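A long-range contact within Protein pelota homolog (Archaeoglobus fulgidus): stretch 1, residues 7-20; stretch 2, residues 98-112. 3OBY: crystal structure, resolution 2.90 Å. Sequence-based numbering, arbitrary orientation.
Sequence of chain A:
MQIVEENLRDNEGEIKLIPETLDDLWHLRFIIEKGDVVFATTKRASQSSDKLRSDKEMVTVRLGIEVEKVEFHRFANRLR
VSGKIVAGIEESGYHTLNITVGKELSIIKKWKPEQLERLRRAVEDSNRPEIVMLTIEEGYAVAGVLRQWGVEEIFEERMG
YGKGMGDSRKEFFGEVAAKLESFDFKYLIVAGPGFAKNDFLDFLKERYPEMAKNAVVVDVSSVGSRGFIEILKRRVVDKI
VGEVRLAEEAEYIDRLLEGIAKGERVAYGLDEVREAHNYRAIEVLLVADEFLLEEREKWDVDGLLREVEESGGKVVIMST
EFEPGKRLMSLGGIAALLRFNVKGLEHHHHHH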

ATOM      1  N   ASN A   7      21.480  -2.877  -5.355  1.00 18.91           N
ATOM      2  CA  ASN A   7      22.890  -3.224  -5.424  1.00 13.39           C
ATOM      3  C   ASN A   7      23.721  -1.949  -5.355  1.00 19.73           C
ATOM      4  O   ASN A   7      24.743  -1.817  -6.033  1.00 14.98           O
ATOM      5  CB  ASN A   7      23.205  -3.961  -6.722  1.00 23.07           C
ATOM      6  CG  ASN A   7      22.906  -3.130  -7.951  1.00 35.51           C
ATOM      7  OD1 ASN A   7      22.868  -1.901  -7.892  1.00 54.73           O
ATOM      8  ND2 ASN A   7      22.707  -3.798  -9.081  1.00 42.79           N
ATOM      9  N   LEU A   8      23.273  -1.005  -4.537  1.00 15.37           N
ATOM     10  CA  LEU A   8      23.978   0.253  -4.389  1.00 22.94           C
ATOM     11  C   LEU A   8      25.395   0.075  -3.884  1.00 19.60           C
ATOM     12  O   LEU A   8      25.649  -0.681  -2.954  1.00 22.66           O
ATOM     13  CB  LEU A   8      23.221   1.188  -3.446  1.00 20.92           C
ATOM     14  CG  LEU A   8      22.157   2.089  -4.068  1.00 19.91           C
ATOM     15  CD1 LEU A   8      21.250   1.281  -4.978  1.00 13.19           C
ATOM     16  CD2 LEU A   8      21.360   2.762  -2.955  1.00 19.52           C
ATOM     17  N   ARG A   9      26.313   0.782  -4.528  1.00 27.45           N
ATOM     18  CA  ARG A   9      27.720   0.771  -4.174  1.00 31.59           C
ATOM     19  C   ARG A   9      28.089   2.244  -4.189  1.00 30.10           C
ATOM     20  O   ARG A   9      27.948   2.908  -5.213  1.00 21.30           O
ATOM     21  CB  ARG A   9      28.526  -0.005  -5.217  1.00 44.82           C
ATOM     22  CG  ARG A   9      30.030   0.153  -5.087  1.00 67.55           C
ATOM     23  CD  ARG A   9      30.740  -1.173  -5.277  1.00 82.41           C
ATOM     24  NE  ARG A   9      30.431  -2.092  -4.187  1.00 98.57           N
ATOM     25  CZ  ARG A   9      30.979  -3.293  -4.044  1.00105.76           C
ATOM     26  NH1 ARG A   9      31.868  -3.724  -4.927  1.00115.29           N
ATOM     27  NH2 ARG A   9      30.643  -4.058  -3.015  1.00107.94           N
ATOM     28  N   ASP A  10      28.538   2.757  -3.051  1.00 30.43           N
ATOM     29  CA  ASP A  10      28.879   4.170  -2.944  1.00 29.15           C
ATOM     30  C   ASP A  10      27.666   5.001  -3.370  1.00 28.06           C
ATOM     31  O   ASP A  10      27.772   5.923  -4.185  1.00 30.83           O
ATOM     32  CB  ASP A  10      30.106   4.499  -3.806  1.00 32.42           C
ATOM     33  CG  ASP A  10      31.382   3.838  -3.284  1.00 57.34           C
ATOM     34  OD1 ASP A  10      31.670   3.961  -2.074  1.00 64.43           O
ATOM     35  OD2 ASP A  10      32.103   3.198  -4.080  1.00 62.21           O
ATOM     36  N   ASN A  11      26.510   4.638  -2.811  1.00 24.57           N
ATOM     37  CA  ASN A  11      25.236   5.306  -3.073  1.00 32.99           C
ATOM     38  C   ASN A  11      24.756   5.335  -4.517  1.00 36.05           C
ATOM     39  O   ASN A  11      23.773   6.005  -4.830  1.00 33.45           O
ATOM     40  CB  ASN A  11      25.276   6.732  -2.538  1.00 32.91           C
ATOM     41  CG  ASN A  11      25.026   6.791  -1.058  1.00 42.31           C
ATOM     42  OD1 ASN A  11      24.000   6.310  -0.577  1.00 40.03           O
ATOM     43  ND2 ASN A  11      25.960   7.380  -0.318  1.00 55.36           N
ATOM     44  N   GLU A  12      25.449   4.615  -5.392  1.00 31.73           N
ATOM     45  CA  GLU A  12      25.080   4.560  -6.798  1.00 27.94           C
ATOM     46  C   GLU A  12      24.795   3.119  -7.179  1.00 30.64           C
ATOM     47  O   GLU A  12      25.507   2.205  -6.764  1.00 38.21           O
ATOM     48  CB  GLU A  12      26.207   5.119  -7.666  1.00 27.30           C
ATOM     49  CG  GLU A  12      26.059   4.842  -9.152  1.00 37.41           C
ATOM     50  CD  GLU A  12      27.009   5.683  -9.985  1.00 57.12           C
ATOM     51  OE1 GLU A  12      28.110   6.009  -9.491  1.00 61.47           O
ATOM     52  OE2 GLU A  12      26.662   6.012 -11.138  1.00 66.53           O
ATOM     53  N   GLY A  13      23.747   2.920  -7.969  1.00 21.34           N
ATOM     54  CA  GLY A  13      23.394   1.576  -8.375  1.00 14.19           C
ATOM     55  C   GLY A  13      21.930   1.489  -8.735  1.00 23.72           C
ATOM     56  O   GLY A  13      21.270   2.505  -8.947  1.00 22.20           O
ATOM     57  N   GLU A  14      21.416   0.268  -8.794  1.00 17.98           N
ATOM     58  CA  GLU A  14      20.025   0.050  -9.142  1.00 12.62           C
ATOM     59  C   GLU A  14      19.158  -0.385  -7.970  1.00 17.87           C
ATOM     60  O   GLU A  14      19.576  -1.177  -7.125  1.00 17.95           O
ATOM     61  CB  GLU A  14      19.925  -0.993 -10.261  1.00  8.86           C
ATOM     62  CG  GLU A  14      18.703  -1.912 -10.167  1.00 17.22           C
ATOM     63  CD  GLU A  14      18.624  -2.908 -11.307  1.00 25.56           C
ATOM     64  OE1 GLU A  14      19.653  -3.111 -11.990  1.00 23.90           O
ATOM     65  OE2 GLU A  14      17.537  -3.497 -11.509  1.00 23.90           O
ATOM     66  N   ILE A  15      17.944   0.154  -7.934  1.00 11.21           N
ATOM     67  CA  ILE A  15      16.972  -0.194  -6.920  1.00 13.75           C
ATOM     68  C   ILE A  15      15.727  -0.617  -7.687  1.00 14.48           C
ATOM     69  O   ILE A  15      15.189   0.142  -8.487  1.00 25.17           O
ATOM     70  CB  ILE A  15      16.622   0.995  -6.007  1.00 16.68           C
ATOM     71  CG1 ILE A  15      17.877   1.502  -5.293  1.00 20.83           C
ATOM     72  CG2 ILE A  15      15.603   0.552  -4.967  1.00 16.34           C
ATOM     73  CD1 ILE A  15      17.624   2.610  -4.283  1.00  1.00           C
ATOM     74  N   LYS A  16      15.295  -1.846  -7.459  1.00 10.53           N
ATOM     75  CA  LYS A  16      14.122  -2.388  -8.116  1.00 15.50           C
ATOM     76  C   LYS A  16      13.006  -2.380  -7.083  1.00 24.63           C
ATOM     77  O   LYS A  16      13.111  -3.035  -6.044  1.00 30.92           O
ATOM     78  CB  LYS A  16      14.405  -3.813  -8.592  1.00 26.41           C
ATOM     79  CG  LYS A  16      13.229  -4.488  -9.280  1.00 46.39           C
ATOM     80  CD  LYS A  16      13.589  -5.884  -9.768  1.00 58.50           C
ATOM     81  CE  LYS A  16      14.750  -5.847 -10.760  1.00 59.21           C
ATOM     82  NZ  LYS A  16      15.113  -7.199 -11.284  1.00 73.05           N
ATOM     83  N   LEU A  17      11.938  -1.642  -7.375  1.00 25.11           N
ATOM     84  CA  LEU A  17      10.820  -1.510  -6.443  1.00 18.53           C
ATOM     85  C   LEU A  17       9.434  -1.505  -7.070  1.00 13.93           C
ATOM     86  O   LEU A  17       9.282  -1.480  -8.282  1.00 18.95           O
ATOM     87  CB  LEU A  17      11.019  -0.232  -5.623  1.00 13.78           C
ATOM     88  CG  LEU A  17      11.596   0.932  -6.436  1.00 10.91           C
ATOM     89  CD1 LEU A  17      10.567   1.411  -7.456  1.00 14.84           C
ATOM     90  CD2 LEU A  17      11.992   2.058  -5.504  1.00  9.85           C
ATOM     91  N   ILE A  18       8.420  -1.524  -6.214  1.00 20.17           N
ATOM     92  CA  ILE A  18       7.032  -1.515  -6.657  1.00 20.61           C
ATOM     93  C   ILE A  18       6.185  -0.550  -5.821  1.00 21.43           C
ATOM     94  O   ILE A  18       6.083  -0.700  -4.602  1.00 16.79           O
ATOM     95  CB  ILE A  18       6.388  -2.899  -6.516  1.00 15.26           C
ATOM     96  CG1 ILE A  18       7.215  -3.942  -7.251  1.00 24.81           C
ATOM     97  CG2 ILE A  18       4.972  -2.865  -7.056  1.00 14.19           C
ATOM     98  CD1 ILE A  18       6.657  -5.343  -7.093  1.00  9.50           C
ATOM     99  N   PRO A  19       5.572   0.458  -6.466  1.00 22.56           N
ATOM    100  CA  PRO A  19       4.742   1.404  -5.711  1.00 15.37           C
ATOM    101  C   PRO A  19       3.400   0.723  -5.458  1.00  7.14           C
ATOM    102  O   PRO A  19       2.826   0.121  -6.364  1.00 18.11           O
ATOM    103  CB  PRO A  19       4.653   2.605  -6.651  1.00  5.14           C
ATOM    104  CG  PRO A  19       4.659   1.964  -7.998  1.00 13.28           C
ATOM    105  CD  PRO A  19       5.691   0.864  -7.880  1.00 11.25           C
ATOM    106  N   GLU A  20       2.912   0.796  -4.224  1.00 16.08           N
ATOM    107  CA  GLU A  20       1.652   0.148  -3.854  1.00 12.92           C
ATOM    108  C   GLU A  20       0.531   1.144  -3.549  1.00 18.41           C
ATOM    109  O   GLU A  20      -0.615   0.761  -3.331  1.00 13.47           O
ATOM    110  CB  GLU A  20       1.883  -0.737  -2.624  1.00  8.94           C
ATOM    111  CG  GLU A  20       3.010  -1.756  -2.768  1.00 18.82           C
ATOM    112  CD  GLU A  20       3.366  -2.439  -1.454  1.00 16.13           C
ATOM    113  OE1 GLU A  20       3.993  -1.792  -0.592  1.00 11.32           O
ATOM    114  OE2 GLU A  20       3.014  -3.626  -1.280  1.00 23.96           O
ATOM    115  N   ASN A  98       5.123   3.659 -18.641  1.00 15.67           N
ATOM    116  CA  ASN A  98       4.018   4.194 -17.842  1.00 19.14           C
ATOM    117  C   ASN A  98       3.923   3.449 -16.513  1.00 19.03           C
ATOM    118  O   ASN A  98       3.525   2.285 -16.469  1.00 32.74           O
ATOM    119  CB  ASN A  98       2.678   4.084 -18.593  1.00  8.54           C
ATOM    120  CG  ASN A  98       2.531   5.121 -19.698  1.00 11.43           C
ATOM    121  OD1 ASN A  98       2.761   6.310 -19.486  1.00 21.67           O
ATOM    122  ND2 ASN A  98       2.130   4.671 -20.880  1.00 34.38           N
ATOM    123  N   ILE A  99       4.281   4.126 -15.429  1.00 16.04           N
ATOM    124  CA  ILE A  99       4.237   3.510 -14.107  1.00 12.81           C
ATOM    125  C   ILE A  99       2.903   3.673 -13.394  1.00 11.85           C
ATOM    126  O   ILE A  99       2.377   4.782 -13.285  1.00 19.40           O
ATOM    127  CB  ILE A  99       5.320   4.093 -13.183  1.00  5.04           C
ATOM    128  CG1 ILE A  99       6.650   4.168 -13.930  1.00 10.82           C
ATOM    129  CG2 ILE A  99       5.443   3.237 -11.933  1.00 18.73           C
ATOM    130  CD1 ILE A  99       7.039   2.870 -14.617  1.00 11.79           C
ATOM    131  N   THR A 100       2.353   2.563 -12.917  1.00  8.93           N
ATOM    132  CA  THR A 100       1.101   2.591 -12.158  1.00 16.84           C
ATOM    133  C   THR A 100       1.323   1.785 -10.868  1.00 14.88           C
ATOM    134  O   THR A 100       2.309   1.065 -10.753  1.00 14.65           O
ATOM    135  CB  THR A 100      -0.078   1.968 -12.946  1.00  3.13           C
ATOM    136  OG1 THR A 100       0.208   0.602 -13.245  1.00 16.38           O
ATOM    137  CG2 THR A 100      -0.316   2.715 -14.227  1.00 12.23           C
ATOM    138  N   VAL A 101       0.425   1.911  -9.899  1.00 11.95           N
ATOM    139  CA  VAL A 101       0.569   1.162  -8.649  1.00 14.12           C
ATOM    140  C   VAL A 101       0.632  -0.322  -8.960  1.00 13.00           C
ATOM    141  O   VAL A 101      -0.017  -0.793  -9.890  1.00 23.86           O
ATOM    142  CB  VAL A 101      -0.623   1.383  -7.674  1.00 12.80           C
ATOM    143  CG1 VAL A 101      -0.666   2.814  -7.210  1.00  1.00           C
ATOM    144  CG2 VAL A 101      -1.922   1.020  -8.352  1.00 35.83           C
ATOM    145  N   GLY A 102       1.418  -1.057  -8.182  1.00 17.20           N
ATOM    146  CA  GLY A 102       1.538  -2.491  -8.394  1.00 16.33           C
ATOM    147  C   GLY A 102       2.504  -2.926  -9.481  1.00 19.36           C
ATOM    148  O   GLY A 102       2.779  -4.116  -9.620  1.00 27.00           O
ATOM    149  N   LYS A 103       3.021  -1.981 -10.258  1.00 23.58           N
ATOM    150  CA  LYS A 103       3.954  -2.325 -11.322  1.00 25.28           C
ATOM    151  C   LYS A 103       5.395  -2.172 -10.883  1.00 28.96           C
ATOM    152  O   LYS A 103       5.759  -1.200 -10.221  1.00 29.25           O
ATOM    153  CB  LYS A 103       3.726  -1.462 -12.557  1.00 25.29           C
ATOM    154  CG  LYS A 103       4.678  -1.795 -13.695  1.00  9.75           C
ATOM    155  CD  LYS A 103       4.385  -0.949 -14.915  1.00 28.14           C
ATOM    156  CE  LYS A 103       5.036  -1.514 -16.159  1.00 28.43           C
ATOM    157  NZ  LYS A 103       4.545  -0.789 -17.365  1.00 27.78           N
ATOM    158  N   GLU A 104       6.218  -3.132 -11.277  1.00 23.32           N
ATOM    159  CA  GLU A 104       7.619  -3.108 -10.921  1.00 18.50           C
ATOM    160  C   GLU A 104       8.434  -2.244 -11.872  1.00 18.27           C
ATOM    161  O   GLU A 104       8.123  -2.126 -13.052  1.00 22.39           O
ATOM    162  CB  GLU A 104       8.179  -4.526 -10.928  1.00 21.00           C
ATOM    163  CG  GLU A 104       9.586  -4.631 -10.372  1.00 43.60           C
ATOM    164  CD  GLU A 104      10.228  -5.959 -10.687  1.00 50.93           C
ATOM    165  OE1 GLU A 104      10.597  -6.165 -11.860  1.00 60.64           O
ATOM    166  OE2 GLU A 104      10.358  -6.797  -9.768  1.00 58.19           O
ATOM    167  N   LEU A 105       9.482  -1.633 -11.340  1.00  8.48           N
ATOM    168  CA  LEU A 105      10.376  -0.813 -12.128  1.00  8.16           C
ATOM    169  C   LEU A 105      11.714  -0.720 -11.398  1.00 18.63           C
ATOM    170  O   LEU A 105      11.777  -0.873 -10.176  1.00 12.89           O
ATOM    171  CB  LEU A 105       9.811   0.591 -12.337  1.00  8.57           C
ATOM    172  CG  LEU A 105       9.777   1.524 -11.131  1.00  3.03           C
ATOM    173  CD1 LEU A 105       9.985   2.951 -11.600  1.00  9.99           C
ATOM    174  CD2 LEU A 105       8.462   1.358 -10.395  1.00  1.00           C
ATOM    175  N   SER A 106      12.775  -0.483 -12.164  1.00 15.37           N
ATOM    176  CA  SER A 106      14.120  -0.356 -11.632  1.00 12.17           C
ATOM    177  C   SER A 106      14.662   1.024 -11.965  1.00 19.87           C
ATOM    178  O   SER A 106      14.613   1.466 -13.115  1.00 16.32           O
ATOM    179  CB  SER A 106      15.042  -1.417 -12.242  1.00  4.32           C
ATOM    180  OG  SER A 106      14.722  -2.709 -11.769  1.00 37.29           O
ATOM    181  N   ILE A 107      15.172   1.698 -10.944  1.00 19.58           N
ATOM    182  CA  ILE A 107      15.752   3.021 -11.101  1.00 15.96           C
ATOM    183  C   ILE A 107      17.248   2.833 -10.862  1.00 17.99           C
ATOM    184  O   ILE A 107      17.655   2.241  -9.867  1.00 16.88           O
ATOM    185  CB  ILE A 107      15.171   4.012 -10.059  1.00  1.00           C
ATOM    186  CG1 ILE A 107      13.682   4.202 -10.305  1.00  6.88           C
ATOM    187  CG2 ILE A 107      15.876   5.352 -10.133  1.00  1.00           C
ATOM    188  CD1 ILE A 107      12.990   4.985  -9.208  1.00  1.00           C
ATOM    189  N   ILE A 108      18.056   3.320 -11.796  1.00 21.16           N
ATOM    190  CA  ILE A 108      19.501   3.218 -11.699  1.00 23.03           C
ATOM    191  C   ILE A 108      20.057   4.625 -11.790  1.00 23.57           C
ATOM    192  O   ILE A 108      19.872   5.297 -12.802  1.00 25.30           O
ATOM    193  CB  ILE A 108      20.070   2.373 -12.845  1.00 25.53           C
ATOM    194  CG1 ILE A 108      19.376   1.010 -12.861  1.00 31.58           C
ATOM    195  CG2 ILE A 108      21.573   2.202 -12.672  1.00  8.30           C
ATOM    196  CD1 ILE A 108      19.816   0.103 -13.994  1.00 33.82           C
ATOM    197  N   LYS A 109      20.728   5.060 -10.725  1.00 22.59           N
ATOM    198  CA  LYS A 109      21.302   6.402 -10.650  1.00 20.49           C
ATOM    199  C   LYS A 109      22.213   6.488  -9.438  1.00 23.91           C
ATOM    200  O   LYS A 109      22.475   5.495  -8.749  1.00 19.26           O
ATOM    201  CB  LYS A 109      20.186   7.436 -10.464  1.00 10.57           C
ATOM    202  CG  LYS A 109      19.393   7.202  -9.166  1.00 14.99           C
ATOM    203  CD  LYS A 109      18.124   8.041  -9.056  1.00 21.75           C
ATOM    204  CE  LYS A 109      18.432   9.531  -8.991  1.00 19.02           C
ATOM    205  NZ  LYS A 109      17.202  10.369  -8.907  1.00  6.85           N
ATOM    206  N   LYS A 110      22.690   7.701  -9.192  1.00 18.95           N
ATOM    207  CA  LYS A 110      23.508   7.981  -8.031  1.00 24.35           C
ATOM    208  C   LYS A 110      22.421   8.521  -7.110  1.00 26.68           C
ATOM    209  O   LYS A 110      21.731   9.478  -7.456  1.00 26.04           O
ATOM    210  CB  LYS A 110      24.554   9.065  -8.341  1.00 22.27           C
ATOM    211  CG  LYS A 110      23.996  10.478  -8.560  1.00 56.85           C
ATOM    212  CD  LYS A 110      25.087  11.449  -9.009  1.00 66.61           C
ATOM    213  CE  LYS A 110      24.595  12.892  -9.069  1.00 64.05           C
ATOM    214  NZ  LYS A 110      24.261  13.440  -7.722  1.00 62.64           N
ATOM    215  N   TRP A 111      22.241   7.895  -5.955  1.00 28.60           N
ATOM    216  CA  TRP A 111      21.202   8.328  -5.033  1.00 21.32           C
ATOM    217  C   TRP A 111      21.602   9.381  -4.006  1.00 25.63           C
ATOM    218  O   TRP A 111      22.688   9.334  -3.422  1.00 22.64           O
ATOM    219  CB  TRP A 111      20.630   7.110  -4.313  1.00 27.22           C
ATOM    220  CG  TRP A 111      20.056   6.108  -5.254  1.00 27.12           C
ATOM    221  CD1 TRP A 111      20.744   5.255  -6.063  1.00 21.93           C
ATOM    222  CD2 TRP A 111      18.665   5.882  -5.520  1.00 27.06           C
ATOM    223  NE1 TRP A 111      19.870   4.513  -6.819  1.00 36.54           N
ATOM    224  CE2 TRP A 111      18.587   4.882  -6.510  1.00 24.43           C
ATOM    225  CE3 TRP A 111      17.476   6.438  -5.023  1.00 13.47           C
ATOM    226  CZ2 TRP A 111      17.364   4.413  -7.010  1.00 31.97           C
ATOM    227  CZ3 TRP A 111      16.262   5.972  -5.519  1.00 21.27           C
ATOM    228  CH2 TRP A 111      16.217   4.972  -6.508  1.00  7.19           C
ATOM    229  N   LYS A 112      20.710  10.343  -3.795  1.00 31.92           N
ATOM    230  CA  LYS A 112      20.942  11.395  -2.812  1.00 39.50           C
ATOM    231  C   LYS A 112      20.286  10.912  -1.525  1.00 33.44           C
ATOM    232  O   LYS A 112      19.310  10.161  -1.560  1.00 32.24           O
ATOM    233  CB  LYS A 112      20.295  12.706  -3.253  1.00 49.35           C
ATOM    234  CG  LYS A 112      20.656  13.136  -4.658  1.00 61.90           C
ATOM    235  CD  LYS A 112      19.887  14.375  -5.068  1.00 69.58           C
ATOM    236  CE  LYS A 112      19.851  14.482  -6.574  1.00 80.24           C
ATOM    237  NZ  LYS A 112      19.261  13.241  -7.141  1.00 87.92           N
TER

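The two stretches pair as antiparallel strands, burying 987 Å² between them. At the start of stretch 1, Leu8 packs against the indole of Trp111, with Leu8 CG 4.0 Å from Trp111 CD1. Asn11, within a type I' turn from Arg9 to Glu12, accepts from Trp111: Trp111 N to Asn11 O is 2.7 Å. Glu12 faces Lys110 in a non-hydrogen-bonded pair; its CA lies 3.4 Å from Lys109 O, a CA-H...O contact of the kind that recurs along the ladder.

Gly13 is the busiest backbone position. Gly13 N donates to Lys109 O (3.0 Å), while Gly13 O accepts from both Lys109 N (3.2 Å) and the indole Trp111 NE1 (3.2 Å), so the tryptophan is anchored by its ring nitrogen as well as its main chain. A CB here would clash with Asn7 OD1, which is 2.8 Å from its donor, Glu14 N.

Glu14 and Ser106 project from the same face of the sheet, and Ser106 OG donates to Glu14 OE2 at 2.9 Å. On the other face, Ile15 sets its CD1 3.3 Å from the centroid of the Trp111 six-membered ring, nearly along the ring normal, in a CH-pi contact. Its backbone pairs reciprocally with Ile107: Ile15 N to Ile107 O and Ile107 N to Ile15 O are both 2.9 Å.

Leu17 repeats the reciprocal pairing with Leu105 (Leu17 N to Leu105 O, 2.9 Å; Leu105 N to Leu17 O, 3.1 Å), and their side chains meet at Leu17 CD1 and Leu105 CD2, 3.6 Å apart. Beyond Ile18, which packs its CG1 3.8 Å from Glu104 CB, Pro19 CD lies 3.8 Å from Leu105 CD2. Pro19 O accepts a short, nearly linear bond from Gly102 N (2.6 Å), tying stretch 1 to the type II turn spanning Thr100 to Lys103.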